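Local coordinates for protein cathepsin L Propeptide (Toxoplasma gondii, PDB 3F75) that is a small, mainly helical propeptide domain of the cathepsin inhibitor I29 family, bound here to a second protein chain, consistent with a role as its inhibitor, at residues A47-K50 / N51-Y55; N71-G74 / D75-R78; A37-E40 / E41-R45. All coordinates share one frame; numbering follows the deposited sequence. Where two conformers were deposited one is given.

Contact 1 of 3, residues A47-K50 / N51-Y55; sequences AIFK and NNLVY
The Phe49 ring is approached obliquely by Leu53 one helical turn on, CD2 of Leu53 lying 3.9 Å from CE2 of Phe49, while the rings of Phe25 and Phe28 also meet it and Met70 touches the Phe49 side chain. Both side chains set CG anti to the backbone N (chi1 172° in Phe49), which lays them side by side on one flank of the helix, where large apolar groups suit the packing against helix 18-32. On another flank the amide of Asn52 runs beside Ile48, and CG2 of Ile48 sits 3.6 Å from ND2 of Asn52. That nitrogen spends its hydrogens on Gly74 O and Leu76 O, so a buried asparagine is fitting here: it is short, polar and able to hold two carbonyls at once. The exposed face is simpler. A water donates to Ala47 O at 2.7 Å and, weakly, to Asn51 OD1 at 2.9 Å, tying a polar side chain to the carbonyl four residues before it. The backbone keeps regular alpha-helical bonding, shortest at Leu53 N to Phe49 O, 2.8 Å. Phe49 and Asn52 are the F and first N of the ERFNIN signature of cathepsin L-like propeptides. This part of helix 39-60 lies across helix 18-32, with Leu53 on Phe21 and Ala24 and Lys50 salt-bridged to Glu18, and its Asn52 side faces the loop that precedes helix 78-84.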
loop_
_atom_site.group_PDB
_atom_site.type_symbol
_atom_site.label_atom_id
_atom_site.label_comp_id
_atom_site.label_asym_id
_atom_site.label_seq_id
_atom_site.Cartn_x
_atom_site.Cartn_y
_atom_site.Cartn_z
ATOM N N ALA B 47 16.914 7.664 19.647
ATOM C CA ALA B 47 16.347 6.700 20.586
ATOM C C ALA B 47 15.324 5.796 19.896
ATOM O O ALA B 47 15.339 4.580 20.099
ATOM C CB ALA B 47 15.718 7.407 21.791
ATOM N N ILE B 48 14.465 6.382 19.063
ATOM C CA ILE B 48 13.463 5.606 18.307
ATOM C C ILE B 48 14.146 4.656 17.329
ATOM O O ILE B 48 13.783 3.475 17.239
ATOM C CB ILE B 48 12.470 6.516 17.560
ATOM C CG1 ILE B 48 11.644 7.303 18.571
ATOM C CG2 ILE B 48 11.537 5.694 16.632
ATOM C CD1 ILE B 48 10.785 8.435 17.965
ATOM N N PHE B 49 15.140 5.180 16.615
ATOM C CA PHE B 49 15.956 4.385 15.696
ATOM C C PHE B 49 16.602 3.179 16.380
ATOM O O PHE B 49 16.513 2.053 15.880
ATOM C CB PHE B 49 17.046 5.249 15.039
ATOM C CG PHE B 49 18.036 4.446 14.226
ATOM C CD1 PHE B 49 17.753 4.087 12.921
ATOM C CD2 PHE B 49 19.255 4.049 14.777
ATOM C CE1 PHE B 49 18.654 3.341 12.180
ATOM C CE2 PHE B 49 20.151 3.314 14.045
ATOM C CZ PHE B 49 19.858 2.955 12.744
ATOM N N LYS B 50 17.241 3.411 17.520
ATOM C CA LYS B 50 17.854 2.326 18.273
ATOM C C LYS B 50 16.823 1.271 18.655
ATOM O O LYS B 50 17.057 0.078 18.477
ATOM C CB LYS B 50 18.522 2.848 19.542
ATOM C CG LYS B 50 19.780 3.633 19.277
ATOM C CD LYS B 50 20.620 3.761 20.536
ATOM C CE LYS B 50 20.027 4.719 21.552
ATOM N NZ LYS B 50 20.868 4.725 22.791
ATOM N N ASN B 51 15.683 1.714 19.167
ATOM C CA ASN B 51 14.629 0.785 19.545
ATOM C C ASN B 51 14.143 -0.056 18.372
ATOM O O ASN B 51 13.977 -1.282 18.508
ATOM C CB ASN B 51 13.453 1.520 20.184
ATOM C CG ASN B 51 13.743 1.946 21.626
ATOM O OD1 ASN B 51 14.646 1.410 22.285
ATOM N ND2 ASN B 51 12.978 2.912 22.117
ATOM N N ASN B 52 13.943 0.588 17.225
ATOM C CA ASN B 52 13.534 -0.133 16.006
ATOM C C ASN B 52 14.611 -1.094 15.497
ATOM O O ASN B 52 14.313 -2.209 15.052
ATOM C CB ASN B 52 13.185 0.838 14.882
ATOM C CG ASN B 52 11.923 1.624 15.142
ATOM O OD1 ASN B 52 11.018 1.167 15.860
ATOM N ND2 ASN B 52 11.842 2.824 14.540
ATOM N N LEU B 53 15.859 -0.650 15.542
ATOM C CA LEU B 53 16.990 -1.468 15.118
ATOM C C LEU B 53 17.084 -2.740 15.970
ATOM O O LEU B 53 17.279 -3.852 15.446
ATOM C CB LEU B 53 18.291 -0.654 15.200
ATOM C CG LEU B 53 19.541 -1.324 14.625
ATOM C CD1 LEU B 53 19.339 -1.636 13.139
ATOM C CD2 LEU B 53 20.787 -0.468 14.836
ATOM N N VAL B 54 16.938 -2.579 17.282
ATOM C CA VAL B 54 16.985 -3.716 18.196
ATOM C C VAL B 54 15.813 -4.652 17.890
ATOM O O VAL B 54 15.981 -5.884 17.806
ATOM C CB VAL B 54 16.978 -3.270 19.683
ATOM C CG1 VAL B 54 16.719 -4.466 20.596
ATOM C CG2 VAL B 54 18.294 -2.580 20.045
ATOM N N TYR B 55 14.640 -4.064 17.663
ATOM C CA TYR B 55 13.479 -4.855 17.313
ATOM C C TYR B 55 13.684 -5.701 16.075
ATOM O O TYR B 55 13.348 -6.873 16.074
ATOM C CB TYR B 55 12.275 -3.948 17.099
ATOM C CG TYR B 55 11.033 -4.708 16.714
ATOM C CD1 TYR B 55 10.286 -5.361 17.671
ATOM C CD2 TYR B 55 10.610 -4.775 15.391
ATOM C CE1 TYR B 55 9.152 -6.058 17.334
ATOM C CE2 TYR B 55 9.454 -5.456 15.045
ATOM C CZ TYR B 55 8.744 -6.104 16.016
ATOM O OH TYR B 55 7.598 -6.786 15.704
HETATM O O HOH W 1 16.305 3.764 22.530
#

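Contact 2 of 3, residues N71-G74 / D75-R78; sequences NHFG and DLSR. With EDO (1,2-ethanediol), chain F.
Phe73 and Leu76 meet through their side chains and through the backbone. CD1 of Leu76 stands at the edge of the Phe73 ring, near its plane and 3.9 Å from CD1 of Phe73. In the backbone, Leu76 N donates to Phe73 O at 3.1 Å, the donor standing well above the carbonyl plane, and this bond closes a type I turn from Phe73 to Leu76. A face of the Phe73 ring is taken by His72, whose CD2 lies over the centre, 3.4 Å above the plane, so that the imidazole presents an edge to the phenyl.

Asn71 positions this pair. Its OD1 accepts from Phe73 N at 2.8 Å in an Asx turn, and its backbone O takes Gly74 N at 2.9 Å, closing a first type I turn that runs into the second. Gly74, having no beta carbon, can lie close to Asn71 O where the two turns join. Asp75 follows; its OD2 is hydrogen-bonded to Tyr36 OH, and OD1 makes a long, weak ion pair with Lys34 NZ, so a carboxylate suits this buried spot. OD2 also accepts at 2.5 Å from O2 of a 1,2-ethanediol, probably from the crystallisation liquor, which bonds Lys34 NZ as well.

Farther out, Phe81 meets the Phe73 ring edge-to-face, as does an aromatic side chain of the other protein chain; a backbone group of that chain is hydrogen-bonded to Asn71 ND2. Ser77 N-caps helix 78-84, a common role for a small hydroxyl residue. Asn71, Phe73 and Asp75 have the spacing N-x-F-x-D of the GNFD motif of cathepsin propeptides, built here as two overlapping turns whose aromatic residue faces the partner protein.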
loop_
_atom_site.group_PDB
_atom_site.type_symbol
_atom_site.label_atom_id
_atom_site.label_comp_id
_atom_site.label_asym_id
_atom_site.label_seq_id
_atom_site.Cartn_x
_atom_site.Cartn_y
_atom_site.Cartn_z
ATOM N N ASN B 71 14.507 0.685 7.113
ATOM C CA ASN B 71 14.069 1.387 5.927
ATOM C C ASN B 71 13.824 2.858 6.258
ATOM O O ASN B 71 14.189 3.298 7.351
ATOM C CB ASN B 71 12.822 0.712 5.345
ATOM C CG ASN B 71 11.645 0.721 6.299
ATOM O OD1 ASN B 71 11.436 1.675 7.042
ATOM N ND2 ASN B 71 10.857 -0.343 6.265
ATOM N N HIS B 72 13.212 3.619 5.356
ATOM C CA HIS B 72 13.099 5.082 5.592
ATOM C C HIS B 72 12.126 5.472 6.712
ATOM O O HIS B 72 12.071 6.643 7.089
ATOM C CB HIS B 72 12.856 5.907 4.302
ATOM C CG HIS B 72 11.531 5.681 3.635
ATOM N ND1 HIS B 72 11.345 5.897 2.289
ATOM C CD2 HIS B 72 10.335 5.263 4.110
ATOM C CE1 HIS B 72 10.093 5.630 1.965
ATOM N NE2 HIS B 72 9.460 5.234 3.050
ATOM N N PHE B 73 11.413 4.497 7.279
ATOM C CA PHE B 73 10.575 4.723 8.466
ATOM C C PHE B 73 11.320 4.431 9.766
ATOM O O PHE B 73 10.709 4.431 10.847
ATOM C CB PHE B 73 9.348 3.815 8.440
ATOM C CG PHE B 73 8.548 3.907 7.183
ATOM C CD1 PHE B 73 8.010 5.122 6.777
ATOM C CD2 PHE B 73 8.265 2.774 6.443
ATOM C CE1 PHE B 73 7.250 5.221 5.635
ATOM C CE2 PHE B 73 7.475 2.866 5.280
ATOM C CZ PHE B 73 6.980 4.085 4.880
ATOM N N GLY B 74 12.633 4.209 9.672
ATOM C CA GLY B 74 13.453 3.766 10.821
ATOM C C GLY B 74 13.471 4.651 12.060
ATOM O O GLY B 74 13.717 4.177 13.166
ATOM N N ASP B 75 13.227 5.939 11.884
ATOM C CA ASP B 75 13.233 6.886 13.007
ATOM C C ASP B 75 11.834 7.324 13.445
ATOM O O ASP B 75 11.696 8.330 14.145
ATOM C CB ASP B 75 14.142 8.100 12.693
ATOM C CG ASP B 75 13.657 8.938 11.505
ATOM O OD1 ASP B 75 12.856 8.444 10.691
ATOM O OD2 ASP B 75 14.100 10.107 11.382
ATOM N N LEU B 76 10.808 6.526 13.104
ATOM C CA LEU B 76 9.426 6.798 13.498
ATOM C C LEU B 76 8.918 5.724 14.460
ATOM O O LEU B 76 9.218 4.523 14.301
ATOM C CB LEU B 76 8.499 6.804 12.284
ATOM C CG LEU B 76 8.912 7.670 11.104
ATOM C CD1 LEU B 76 7.995 7.443 9.927
ATOM C CD2 LEU B 76 8.940 9.162 11.497
ATOM N N SER B 77 8.140 6.163 15.439
ATOM C CA SER B 77 7.425 5.265 16.335
ATOM C C SER B 77 6.156 4.822 15.642
ATOM O O SER B 77 5.755 5.411 14.626
ATOM C CB SER B 77 7.054 6.005 17.609
ATOM O OG SER B 77 6.108 7.034 17.322
ATOM N N ARG B 78 5.503 3.808 16.201
ATOM C CA ARG B 78 4.252 3.322 15.640
ATOM C C ARG B 78 3.209 4.436 15.521
ATOM O O ARG B 78 2.539 4.554 14.496
ATOM C CB ARG B 78 3.693 2.171 16.469
ATOM C CG ARG B 78 2.291 1.766 16.052
ATOM C CD ARG B 78 1.921 0.390 16.552
ATOM N NE ARG B 78 0.522 0.079 16.265
ATOM C CZ ARG B 78 -0.111 -1.021 16.684
ATOM N NH1 ARG B 78 0.523 -1.931 17.426
ATOM N NH2 ARG B 78 -1.397 -1.204 16.383
HETATM C C1 EDO F . 11.260 12.908 8.672
HETATM O O1 EDO F . 11.909 12.287 7.544
HETATM C C2 EDO F . 11.618 12.190 9.973
HETATM O O2 EDO F . 13.019 11.904 9.972
#

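Contact 3 of 3, residues A37-E40 / E41-R45; sequences ATEE and EKQRR
Thr38 and Lys42 begin the alpha-helical ladder of helix 39-60, Lys42 N donating to Thr38 O at 3.1 Å, and Gln43 and Arg44 repeat the pattern to Glu39 and Glu40. The motif is a helix N-cap: Thr38 OG1 accepts from Glu41 N at 2.8 Å in a nearly straight bond (162°). The hydroxyl gets there by sitting between its own N and carbonyl carbon (chi1 69°), and it also touches CB of Glu41 at 3.2 Å. Threonine suits the position because its short hydroxyl side chain can reach the amide three residues ahead, which has no helical carbonyl before it to bond. Glu39, Glu40 and Glu41 suit the first turn, since acidic groups are probably favoured by the partial positive charge of a helix start. Glu39 crosses Lys42, its OE1 resting 4.0 Å from CD of Lys42, while the extended lysine side chain also touches Phe25 and Tyr36.

Farther along, Glu41 and Arg45, the E and R of the ERFNIN signature, form a salt bridge one turn apart. Arg45 NH1 turns to Glu80 and to Asp75 O, and Arg44 also reaches Glu80. Arg45 grips Glu41 side-on, NE at 2.7 Å and NH2 at 3.1 Å from OE2, both from the same face of the carboxylate, with NE well above its plane (59°) and OE2 close to the guanidinium plane.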
loop_
_atom_site.group_PDB
_atom_site.type_symbol
_atom_site.label_atom_id
_atom_site.label_comp_id
_atom_site.label_asym_id
_atom_site.label_seq_id
_atom_site.Cartn_x
_atom_site.Cartn_y
_atom_site.Cartn_z
ATOM N N ALA B 37 16.319 19.442 12.835
ATOM C CA ALA B 37 16.330 20.867 13.110
ATOM C C ALA B 37 16.688 21.275 14.550
ATOM O O ALA B 37 17.054 22.438 14.787
ATOM C CB ALA B 37 14.968 21.468 12.690
ATOM N N THR B 38 16.547 20.352 15.508
ATOM C CA THR B 38 16.975 20.601 16.882
ATOM C C THR B 38 17.740 19.409 17.434
ATOM O O THR B 38 17.519 18.278 17.008
ATOM C CB THR B 38 15.798 20.844 17.827
ATOM O OG1 THR B 38 15.058 19.625 18.005
ATOM C CG2 THR B 38 14.867 21.936 17.291
ATOM N N GLU B 39 18.613 19.657 18.405
ATOM C CA GLU B 39 19.334 18.571 19.056
ATOM C C GLU B 39 18.353 17.682 19.834
ATOM O O GLU B 39 18.560 16.471 19.909
ATOM C CB GLU B 39 20.452 19.100 19.962
ATOM C CG GLU B 39 21.484 18.025 20.458
ATOM C CD GLU B 39 22.178 17.213 19.347
ATOM O OE1 GLU B 39 22.421 17.731 18.237
ATOM O OE2 GLU B 39 22.490 16.025 19.596
ATOM N N GLU B 40 17.271 18.275 20.344
ATOM C CA GLU B 40 16.190 17.525 21.045
ATOM C C GLU B 40 15.494 16.524 20.096
ATOM O O GLU B 40 15.290 15.360 20.445
ATOM C CB GLU B 40 15.217 18.495 21.787
ATOM C CG GLU B 40 16.103 19.284 22.819
ATOM C CD GLU B 40 16.848 20.501 22.267
ATOM O OE1 GLU B 40 16.625 20.905 21.116
ATOM O OE2 GLU B 40 17.674 21.051 23.010
ATOM N N GLU B 41 15.165 16.964 18.883
ATOM C CA GLU B 41 14.600 16.062 17.865
ATOM C C GLU B 41 15.594 14.937 17.511
ATOM O O GLU B 41 15.203 13.764 17.449
ATOM C CB GLU B 41 14.193 16.873 16.624
ATOM C CG GLU B 41 13.539 16.112 15.444
ATOM C CD GLU B 41 12.173 15.526 15.750
ATOM O OE1 GLU B 41 11.681 15.654 16.891
ATOM O OE2 GLU B 41 11.577 14.932 14.826
ATOM N N LYS B 42 16.867 15.280 17.294
ATOM C CA LYS B 42 17.873 14.257 16.923
ATOM C C LYS B 42 18.011 13.181 17.995
ATOM O O LYS B 42 18.044 11.987 17.683
ATOM C CB LYS B 42 19.230 14.882 16.648
ATOM C CG LYS B 42 20.258 13.904 16.078
ATOM C CD LYS B 42 21.551 14.617 15.822
ATOM C CE LYS B 42 22.594 13.724 15.209
ATOM N NZ LYS B 42 23.596 14.553 14.495
ATOM N N GLN B 43 18.098 13.597 19.254
ATOM C CA GLN B 43 18.184 12.639 20.360
ATOM C C GLN B 43 16.919 11.765 20.454
ATOM O O GLN B 43 17.040 10.573 20.681
ATOM C CB GLN B 43 18.526 13.318 21.706
ATOM C CG GLN B 43 17.510 14.302 22.223
ATOM C CD GLN B 43 18.011 15.210 23.389
ATOM O OE1 GLN B 43 19.167 15.649 23.428
ATOM N NE2 GLN B 43 17.110 15.515 24.313
ATOM N N ARG B 44 15.731 12.345 20.245
ATOM C CA ARG B 44 14.488 11.557 20.183
ATOM C C ARG B 44 14.511 10.543 19.028
ATOM O O ARG B 44 14.143 9.393 19.200
ATOM C CB ARG B 44 13.260 12.467 20.030
ATOM C CG ARG B 44 11.932 11.690 19.777
ATOM C CD ARG B 44 10.722 12.588 19.360
ATOM N NE ARG B 44 9.522 11.790 19.059
ATOM C CZ ARG B 44 8.786 11.149 19.976
ATOM N NH1 ARG B 44 7.726 10.440 19.607
ATOM N NH2 ARG B 44 9.099 11.204 21.272
ATOM N N ARG B 45 14.929 10.991 17.850
ATOM C CA ARG B 45 14.949 10.155 16.674
ATOM C C ARG B 45 16.027 9.063 16.783
ATOM O O ARG B 45 15.838 7.951 16.307
ATOM C CB ARG B 45 15.165 11.015 15.425
ATOM C CG ARG B 45 14.047 11.991 15.183
ATOM C CD ARG B 45 12.904 11.397 14.380
ATOM N NE ARG B 45 11.717 12.212 14.606
ATOM C CZ ARG B 45 10.524 11.769 14.976
ATOM N NH1 ARG B 45 10.277 10.480 15.121
ATOM N NH2 ARG B 45 9.558 12.644 15.188
#

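Contacts 1 and 3 are successive parts of helix 39-60, yet they differ in burial: contact 3 is a surface start of the helix, ruled by a cap and by charges, whereas contact 1, partly buried, mixes apolar packing with an asparagine amide turned to the loop. Contact 2 is the buried one, an irregular loop in which turns replace helical bonding. It is also where the others converge, since Asn52 of contact 1 and Arg45 of contact 3, an amide and a guanidinium, both hold carbonyls of the loop by probable hydrogen bonds. Thus ERFNIN residues meet the GNFD-type loop directly.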